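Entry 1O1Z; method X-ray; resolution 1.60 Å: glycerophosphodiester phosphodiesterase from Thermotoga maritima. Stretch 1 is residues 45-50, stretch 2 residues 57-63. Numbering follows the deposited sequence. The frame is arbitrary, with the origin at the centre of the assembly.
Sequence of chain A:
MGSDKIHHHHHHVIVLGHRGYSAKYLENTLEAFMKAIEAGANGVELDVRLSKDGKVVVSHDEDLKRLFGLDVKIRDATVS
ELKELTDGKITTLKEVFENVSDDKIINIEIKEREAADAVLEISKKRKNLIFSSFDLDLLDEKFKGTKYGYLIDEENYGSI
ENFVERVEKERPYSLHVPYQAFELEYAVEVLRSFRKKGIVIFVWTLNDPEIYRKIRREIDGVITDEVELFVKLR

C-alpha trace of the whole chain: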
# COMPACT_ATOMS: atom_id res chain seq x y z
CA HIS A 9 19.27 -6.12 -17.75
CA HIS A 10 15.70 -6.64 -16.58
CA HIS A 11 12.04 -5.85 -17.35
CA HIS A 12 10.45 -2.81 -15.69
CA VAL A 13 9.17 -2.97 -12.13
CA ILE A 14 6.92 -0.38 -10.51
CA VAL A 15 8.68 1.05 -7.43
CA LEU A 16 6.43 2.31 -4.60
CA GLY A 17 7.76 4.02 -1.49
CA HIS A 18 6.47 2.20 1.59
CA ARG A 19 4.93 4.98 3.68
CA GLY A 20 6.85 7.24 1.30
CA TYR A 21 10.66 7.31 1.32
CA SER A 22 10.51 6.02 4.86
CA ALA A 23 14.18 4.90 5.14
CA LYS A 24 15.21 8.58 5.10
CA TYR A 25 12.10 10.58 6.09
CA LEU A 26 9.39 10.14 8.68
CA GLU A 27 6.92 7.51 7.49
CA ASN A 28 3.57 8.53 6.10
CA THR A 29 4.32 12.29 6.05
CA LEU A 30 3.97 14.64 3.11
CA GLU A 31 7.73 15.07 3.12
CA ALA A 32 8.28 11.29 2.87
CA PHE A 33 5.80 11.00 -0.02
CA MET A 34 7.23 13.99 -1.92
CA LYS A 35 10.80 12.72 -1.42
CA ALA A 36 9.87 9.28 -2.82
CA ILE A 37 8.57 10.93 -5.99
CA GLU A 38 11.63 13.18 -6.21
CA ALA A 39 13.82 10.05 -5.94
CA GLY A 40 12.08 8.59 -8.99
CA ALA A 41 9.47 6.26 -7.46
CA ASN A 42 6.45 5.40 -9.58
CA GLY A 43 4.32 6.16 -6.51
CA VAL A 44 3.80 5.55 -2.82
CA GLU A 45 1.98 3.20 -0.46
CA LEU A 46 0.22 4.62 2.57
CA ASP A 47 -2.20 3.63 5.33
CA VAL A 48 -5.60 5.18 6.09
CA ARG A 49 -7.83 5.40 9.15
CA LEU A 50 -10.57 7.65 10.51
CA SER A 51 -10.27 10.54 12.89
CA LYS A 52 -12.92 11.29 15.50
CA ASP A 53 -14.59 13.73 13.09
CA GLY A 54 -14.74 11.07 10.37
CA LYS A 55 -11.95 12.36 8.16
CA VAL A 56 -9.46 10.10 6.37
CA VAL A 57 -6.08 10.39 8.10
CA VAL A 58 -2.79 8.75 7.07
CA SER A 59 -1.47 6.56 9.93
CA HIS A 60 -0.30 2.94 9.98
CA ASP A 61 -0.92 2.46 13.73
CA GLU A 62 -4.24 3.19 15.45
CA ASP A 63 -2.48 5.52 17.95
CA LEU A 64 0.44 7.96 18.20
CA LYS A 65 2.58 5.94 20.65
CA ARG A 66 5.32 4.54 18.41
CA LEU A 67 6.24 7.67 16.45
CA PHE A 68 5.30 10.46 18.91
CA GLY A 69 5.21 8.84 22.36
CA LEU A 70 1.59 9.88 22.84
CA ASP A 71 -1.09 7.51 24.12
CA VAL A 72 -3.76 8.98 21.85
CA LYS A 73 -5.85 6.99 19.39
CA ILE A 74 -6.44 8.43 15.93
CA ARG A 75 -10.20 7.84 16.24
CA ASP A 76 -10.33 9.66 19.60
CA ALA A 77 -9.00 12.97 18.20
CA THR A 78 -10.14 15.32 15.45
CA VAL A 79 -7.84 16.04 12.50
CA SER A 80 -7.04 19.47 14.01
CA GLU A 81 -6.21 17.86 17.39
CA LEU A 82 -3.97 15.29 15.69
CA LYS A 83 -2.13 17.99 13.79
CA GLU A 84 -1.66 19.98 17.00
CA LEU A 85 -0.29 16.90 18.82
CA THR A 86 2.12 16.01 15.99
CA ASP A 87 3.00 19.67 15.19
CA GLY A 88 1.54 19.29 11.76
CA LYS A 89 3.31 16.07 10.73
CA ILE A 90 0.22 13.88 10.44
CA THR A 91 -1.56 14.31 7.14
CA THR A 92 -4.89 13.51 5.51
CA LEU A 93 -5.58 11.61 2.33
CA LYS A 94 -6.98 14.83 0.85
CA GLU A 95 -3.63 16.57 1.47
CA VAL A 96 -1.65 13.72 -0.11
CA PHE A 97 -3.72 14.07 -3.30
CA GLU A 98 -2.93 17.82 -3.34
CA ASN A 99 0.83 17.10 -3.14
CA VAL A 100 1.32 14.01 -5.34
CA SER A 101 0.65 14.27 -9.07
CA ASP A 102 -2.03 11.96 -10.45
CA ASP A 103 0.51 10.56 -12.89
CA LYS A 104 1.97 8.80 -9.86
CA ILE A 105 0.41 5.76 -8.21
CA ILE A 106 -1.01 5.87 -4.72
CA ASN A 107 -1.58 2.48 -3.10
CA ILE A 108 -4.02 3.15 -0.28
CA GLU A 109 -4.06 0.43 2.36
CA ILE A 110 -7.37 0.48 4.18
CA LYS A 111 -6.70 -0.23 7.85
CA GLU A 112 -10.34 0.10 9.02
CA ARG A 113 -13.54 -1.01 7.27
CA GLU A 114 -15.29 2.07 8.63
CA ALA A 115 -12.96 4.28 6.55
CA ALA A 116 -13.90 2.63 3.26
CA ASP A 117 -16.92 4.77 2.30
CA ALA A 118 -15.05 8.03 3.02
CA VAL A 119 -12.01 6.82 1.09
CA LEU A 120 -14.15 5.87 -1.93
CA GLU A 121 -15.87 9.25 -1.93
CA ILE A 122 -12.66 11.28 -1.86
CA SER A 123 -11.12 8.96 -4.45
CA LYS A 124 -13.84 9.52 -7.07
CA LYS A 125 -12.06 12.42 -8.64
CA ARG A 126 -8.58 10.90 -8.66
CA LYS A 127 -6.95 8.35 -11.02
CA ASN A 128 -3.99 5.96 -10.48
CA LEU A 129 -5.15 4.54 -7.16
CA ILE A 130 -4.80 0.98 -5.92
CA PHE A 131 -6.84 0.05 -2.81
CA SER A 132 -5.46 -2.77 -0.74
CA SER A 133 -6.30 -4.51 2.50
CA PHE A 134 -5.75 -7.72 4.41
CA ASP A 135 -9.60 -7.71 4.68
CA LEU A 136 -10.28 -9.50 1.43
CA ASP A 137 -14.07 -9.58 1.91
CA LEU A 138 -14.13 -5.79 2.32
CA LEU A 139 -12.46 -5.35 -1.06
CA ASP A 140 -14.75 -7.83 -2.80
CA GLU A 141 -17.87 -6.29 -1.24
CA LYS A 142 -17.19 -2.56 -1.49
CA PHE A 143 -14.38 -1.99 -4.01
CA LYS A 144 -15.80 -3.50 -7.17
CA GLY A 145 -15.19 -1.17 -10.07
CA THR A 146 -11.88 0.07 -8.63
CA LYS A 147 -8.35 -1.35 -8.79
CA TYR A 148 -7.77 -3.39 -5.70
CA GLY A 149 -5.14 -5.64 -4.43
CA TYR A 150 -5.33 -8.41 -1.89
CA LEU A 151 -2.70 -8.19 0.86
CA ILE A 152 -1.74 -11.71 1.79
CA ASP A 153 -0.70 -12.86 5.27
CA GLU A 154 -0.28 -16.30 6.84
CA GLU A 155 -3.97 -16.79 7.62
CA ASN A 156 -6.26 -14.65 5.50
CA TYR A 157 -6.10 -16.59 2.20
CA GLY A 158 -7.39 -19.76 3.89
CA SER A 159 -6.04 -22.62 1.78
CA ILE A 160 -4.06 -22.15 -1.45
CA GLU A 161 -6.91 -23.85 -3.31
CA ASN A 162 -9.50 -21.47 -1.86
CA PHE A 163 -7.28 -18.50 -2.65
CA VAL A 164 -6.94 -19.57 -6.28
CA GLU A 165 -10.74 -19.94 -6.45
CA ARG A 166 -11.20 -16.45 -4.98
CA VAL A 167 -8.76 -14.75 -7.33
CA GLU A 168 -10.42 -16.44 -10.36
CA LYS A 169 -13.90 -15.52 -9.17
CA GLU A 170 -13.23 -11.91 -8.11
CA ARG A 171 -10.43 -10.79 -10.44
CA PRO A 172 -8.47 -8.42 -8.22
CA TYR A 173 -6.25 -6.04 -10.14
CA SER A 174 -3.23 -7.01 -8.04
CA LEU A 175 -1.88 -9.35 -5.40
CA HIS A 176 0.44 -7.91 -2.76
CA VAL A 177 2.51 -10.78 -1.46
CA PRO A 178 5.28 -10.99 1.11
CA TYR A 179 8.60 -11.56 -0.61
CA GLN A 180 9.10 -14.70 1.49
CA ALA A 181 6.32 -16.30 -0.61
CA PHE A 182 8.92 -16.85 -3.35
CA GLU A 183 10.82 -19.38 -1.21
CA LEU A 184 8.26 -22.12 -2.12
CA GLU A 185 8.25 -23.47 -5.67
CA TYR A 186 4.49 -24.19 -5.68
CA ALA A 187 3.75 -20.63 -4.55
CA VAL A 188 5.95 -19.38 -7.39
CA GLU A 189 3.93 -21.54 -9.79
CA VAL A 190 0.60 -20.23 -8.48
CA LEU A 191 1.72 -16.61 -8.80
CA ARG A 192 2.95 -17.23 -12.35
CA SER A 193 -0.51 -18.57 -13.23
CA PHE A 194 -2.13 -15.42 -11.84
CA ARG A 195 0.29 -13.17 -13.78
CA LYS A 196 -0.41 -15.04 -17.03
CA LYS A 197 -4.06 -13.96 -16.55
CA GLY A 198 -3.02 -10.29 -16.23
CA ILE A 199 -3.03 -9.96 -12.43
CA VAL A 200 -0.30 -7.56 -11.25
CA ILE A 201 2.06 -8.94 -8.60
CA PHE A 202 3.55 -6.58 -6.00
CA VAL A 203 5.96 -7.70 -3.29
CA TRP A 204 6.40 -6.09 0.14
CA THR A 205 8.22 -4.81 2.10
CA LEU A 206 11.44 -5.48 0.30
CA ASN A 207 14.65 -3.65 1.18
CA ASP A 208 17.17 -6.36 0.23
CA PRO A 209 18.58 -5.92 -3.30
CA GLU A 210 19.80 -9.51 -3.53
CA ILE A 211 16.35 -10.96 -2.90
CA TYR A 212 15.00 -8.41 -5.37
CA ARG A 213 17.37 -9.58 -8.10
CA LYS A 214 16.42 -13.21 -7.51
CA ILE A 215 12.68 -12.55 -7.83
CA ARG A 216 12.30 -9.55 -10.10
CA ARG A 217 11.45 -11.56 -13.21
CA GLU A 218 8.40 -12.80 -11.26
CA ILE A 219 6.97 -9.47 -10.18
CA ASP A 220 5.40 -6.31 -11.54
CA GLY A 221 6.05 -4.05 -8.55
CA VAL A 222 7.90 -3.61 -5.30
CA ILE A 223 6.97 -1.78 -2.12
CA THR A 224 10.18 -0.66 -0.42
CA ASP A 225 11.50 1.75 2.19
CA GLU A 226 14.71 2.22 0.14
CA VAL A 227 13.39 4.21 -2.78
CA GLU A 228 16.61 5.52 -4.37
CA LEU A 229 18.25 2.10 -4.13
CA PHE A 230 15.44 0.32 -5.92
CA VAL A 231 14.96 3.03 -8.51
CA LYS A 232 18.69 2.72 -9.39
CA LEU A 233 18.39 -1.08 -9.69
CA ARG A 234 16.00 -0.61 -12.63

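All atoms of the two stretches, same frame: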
# COMPACT_ATOMS: atom_id res chain seq x y z
N GLU A 45 2.98 3.95 -1.22
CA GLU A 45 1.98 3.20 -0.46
C GLU A 45 1.77 3.94 0.84
O GLU A 45 2.73 4.47 1.44
CB GLU A 45 2.48 1.77 -0.24
CG GLU A 45 1.55 0.84 0.51
CD GLU A 45 1.58 0.99 2.03
OE1 GLU A 45 2.57 1.51 2.60
OE2 GLU A 45 0.57 0.57 2.68
N LEU A 46 0.53 3.97 1.30
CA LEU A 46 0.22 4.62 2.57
C LEU A 46 -0.96 3.94 3.23
O LEU A 46 -1.64 3.13 2.61
CB LEU A 46 -0.03 6.11 2.34
CG LEU A 46 -1.13 6.52 1.37
CD1 LEU A 46 -2.52 6.39 2.00
CD2 LEU A 46 -0.91 7.93 0.88
N ASP A 47 -1.22 4.28 4.49
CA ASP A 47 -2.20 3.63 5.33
C ASP A 47 -3.23 4.63 5.79
O ASP A 47 -2.85 5.71 6.22
CB ASP A 47 -1.50 3.11 6.57
CG ASP A 47 -0.31 2.27 6.22
OD1 ASP A 47 0.87 2.68 6.41
OD2 ASP A 47 -0.49 1.19 5.60
N VAL A 48 -4.52 4.27 5.71
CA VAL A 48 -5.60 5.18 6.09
C VAL A 48 -6.51 4.66 7.18
O VAL A 48 -6.83 3.46 7.25
CB VAL A 48 -6.45 5.66 4.87
CG1 VAL A 48 -5.60 6.47 3.92
CG2 VAL A 48 -7.15 4.52 4.16
N ARG A 49 -6.96 5.62 8.00
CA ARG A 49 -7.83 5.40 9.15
C ARG A 49 -8.74 6.61 9.31
O ARG A 49 -8.57 7.63 8.63
CB ARG A 49 -7.00 5.28 10.42
CG ARG A 49 -6.11 4.05 10.46
CD ARG A 49 -5.35 3.95 11.76
NE ARG A 49 -4.62 2.71 11.82
CZ ARG A 49 -5.09 1.55 12.21
NH1 ARG A 49 -6.34 1.40 12.64
NH2 ARG A 49 -4.28 0.48 12.22
N LEU A 50 -9.70 6.51 10.21
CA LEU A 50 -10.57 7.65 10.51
C LEU A 50 -10.23 8.36 11.80
O LEU A 50 -9.93 7.75 12.83
CB LEU A 50 -12.02 7.24 10.66
CG LEU A 50 -12.76 6.75 9.46
CD1 LEU A 50 -14.24 6.56 9.87
CD2 LEU A 50 -12.63 7.68 8.27
N VAL A 57 -7.43 10.03 7.64
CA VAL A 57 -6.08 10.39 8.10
C VAL A 57 -5.09 9.29 7.70
O VAL A 57 -5.44 8.13 7.61
CB VAL A 57 -6.09 10.56 9.65
CG1 VAL A 57 -4.68 10.60 10.25
CG2 VAL A 57 -6.88 11.82 9.98
N VAL A 58 -3.84 9.68 7.48
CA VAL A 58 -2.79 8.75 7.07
C VAL A 58 -2.00 8.34 8.33
O VAL A 58 -1.26 9.13 8.92
CB VAL A 58 -1.88 9.36 6.02
CG1 VAL A 58 -0.78 8.36 5.61
CG2 VAL A 58 -2.68 9.79 4.80
N SER A 59 -2.18 7.09 8.78
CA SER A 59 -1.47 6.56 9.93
C SER A 59 -1.51 5.04 9.87
O SER A 59 -2.59 4.46 9.81
CB SER A 59 -2.13 7.01 11.23
OG SER A 59 -1.42 6.49 12.36
N HIS A 60 -0.34 4.41 9.90
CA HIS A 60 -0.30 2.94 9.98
C HIS A 60 -0.92 2.40 11.29
O HIS A 60 -1.81 1.54 11.25
CB HIS A 60 1.13 2.45 9.82
CG HIS A 60 1.24 0.97 9.91
ND1 HIS A 60 1.47 0.31 11.09
CD2 HIS A 60 1.07 0.02 8.96
CE1 HIS A 60 1.47 -1.00 10.87
NE2 HIS A 60 1.21 -1.20 9.59
N ASP A 61 -0.47 2.91 12.43
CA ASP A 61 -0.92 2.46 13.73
C ASP A 61 -2.23 3.16 14.09
O ASP A 61 -2.51 4.26 13.60
CB ASP A 61 0.10 2.79 14.80
CG ASP A 61 1.42 2.02 14.68
OD1 ASP A 61 1.55 1.07 13.88
OD2 ASP A 61 2.37 2.31 15.44
N GLU A 62 -2.98 2.59 15.01
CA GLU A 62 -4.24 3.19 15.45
C GLU A 62 -4.02 4.32 16.47
O GLU A 62 -4.97 4.99 16.83
CB GLU A 62 -5.20 2.14 16.03
CG GLU A 62 -4.82 1.57 17.37
CD GLU A 62 -5.93 0.76 18.02
OE1 GLU A 62 -6.99 0.53 17.39
OE2 GLU A 62 -5.73 0.34 19.17
N ASP A 63 -2.80 4.48 16.95
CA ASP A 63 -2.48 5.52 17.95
C ASP A 63 -1.14 6.18 17.63
O ASP A 63 -0.47 5.81 16.66
CB ASP A 63 -2.50 4.94 19.36
CG ASP A 63 -1.52 3.83 19.53
OD1 ASP A 63 -0.36 3.97 19.09
OD2 ASP A 63 -1.84 2.76 20.10
O HOH W 1 -7.34 -0.42 14.91

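Residues 45-50 and 57-63 meet as a short antiparallel β-ladder that gives way to a loop, and the loop is fastened to the strand by the side chain of Arg49, which reaches along it to bond backbone carbonyls. The first stretch is strand throughout; the second is strand at Val57 and Val58 and then continues as loop. Together the two bury 499 Å² of surface.

The ladder rests on two bridges. Arg49 and Val57 form the hydrogen-bonded pair, with Arg49 N donating to Val57 O at 3.0 Å and Val57 N donating to Arg49 O at 2.8 Å; both bonds are close to straight, at 158° and 165°. Val48 and Val58 form the non-hydrogen-bonded pair beside it. Here the chains come closer, 4.6 Å between Val48 CA and Val58 CA against 5.4 Å between Arg49 CA and Val57 CA, as expected where the amides point outward from the pair. The close approach brings CA-H...O contacts, Val58 CA to Asp47 O at 3.2 Å and Val48 CA to Val57 O at 3.3 Å. One further backbone bond, Ser59 N to Asp47 O at 3.0 Å, continues the pairing past the end of the regular strand, but its angle of 131° shows the geometry loosening.

The side chains of Val48 and Val58 lie on one face of the sheet, those of Arg49 and Val57 on the other. Apolar contact is modest: Leu46 CB packs against Val58 CG1 at 4.0 Å, joining two buried residues. Asp47 points its CB toward the second stretch, and its OD1 lies 3.4 Å from His60 CB. The CA-to-CB bond of His60 nevertheless points away overall, and its ring is held within its own stretch by a bond from His60 ND1 to Asp61 OD1 at 2.9 Å.

Arg49 supplies the most extensive side-chain contact. From chi1 near -66° the chain extends through two t torsions, so the guanidinium is carried away from Val57 and reaches the loop at Ser59 to Glu62. His60 O accepts from both Arg49 NH2, at 2.9 Å, and Arg49 NE, at 3.1 Å, a forked arrangement in which one carbonyl lies near the plane of the guanidinium and receives two of its N-H groups. Ser59 O, also near that plane, takes a weak bond from Arg49 NE at 3.4 Å and 126°. Within this contact the cation's direct hydrogen bonds go to the partially negative oxygens of two successive peptides. Glu62 N lies over one face of the group, and Glu62 CB approaches Arg49 NH1 to 3.7 Å. The carboxylate of Glu62 leads away from the strand, but a water links it back, accepting from Arg49 NH1 at 3.1 Å and donating to Glu62 OE1 at 2.7 Å. The loop adds an internal tie of its own, Ser59 OG donating to Asp61 O at 2.8 Å, which bridges the residues around the carbonyl that Arg49 grips.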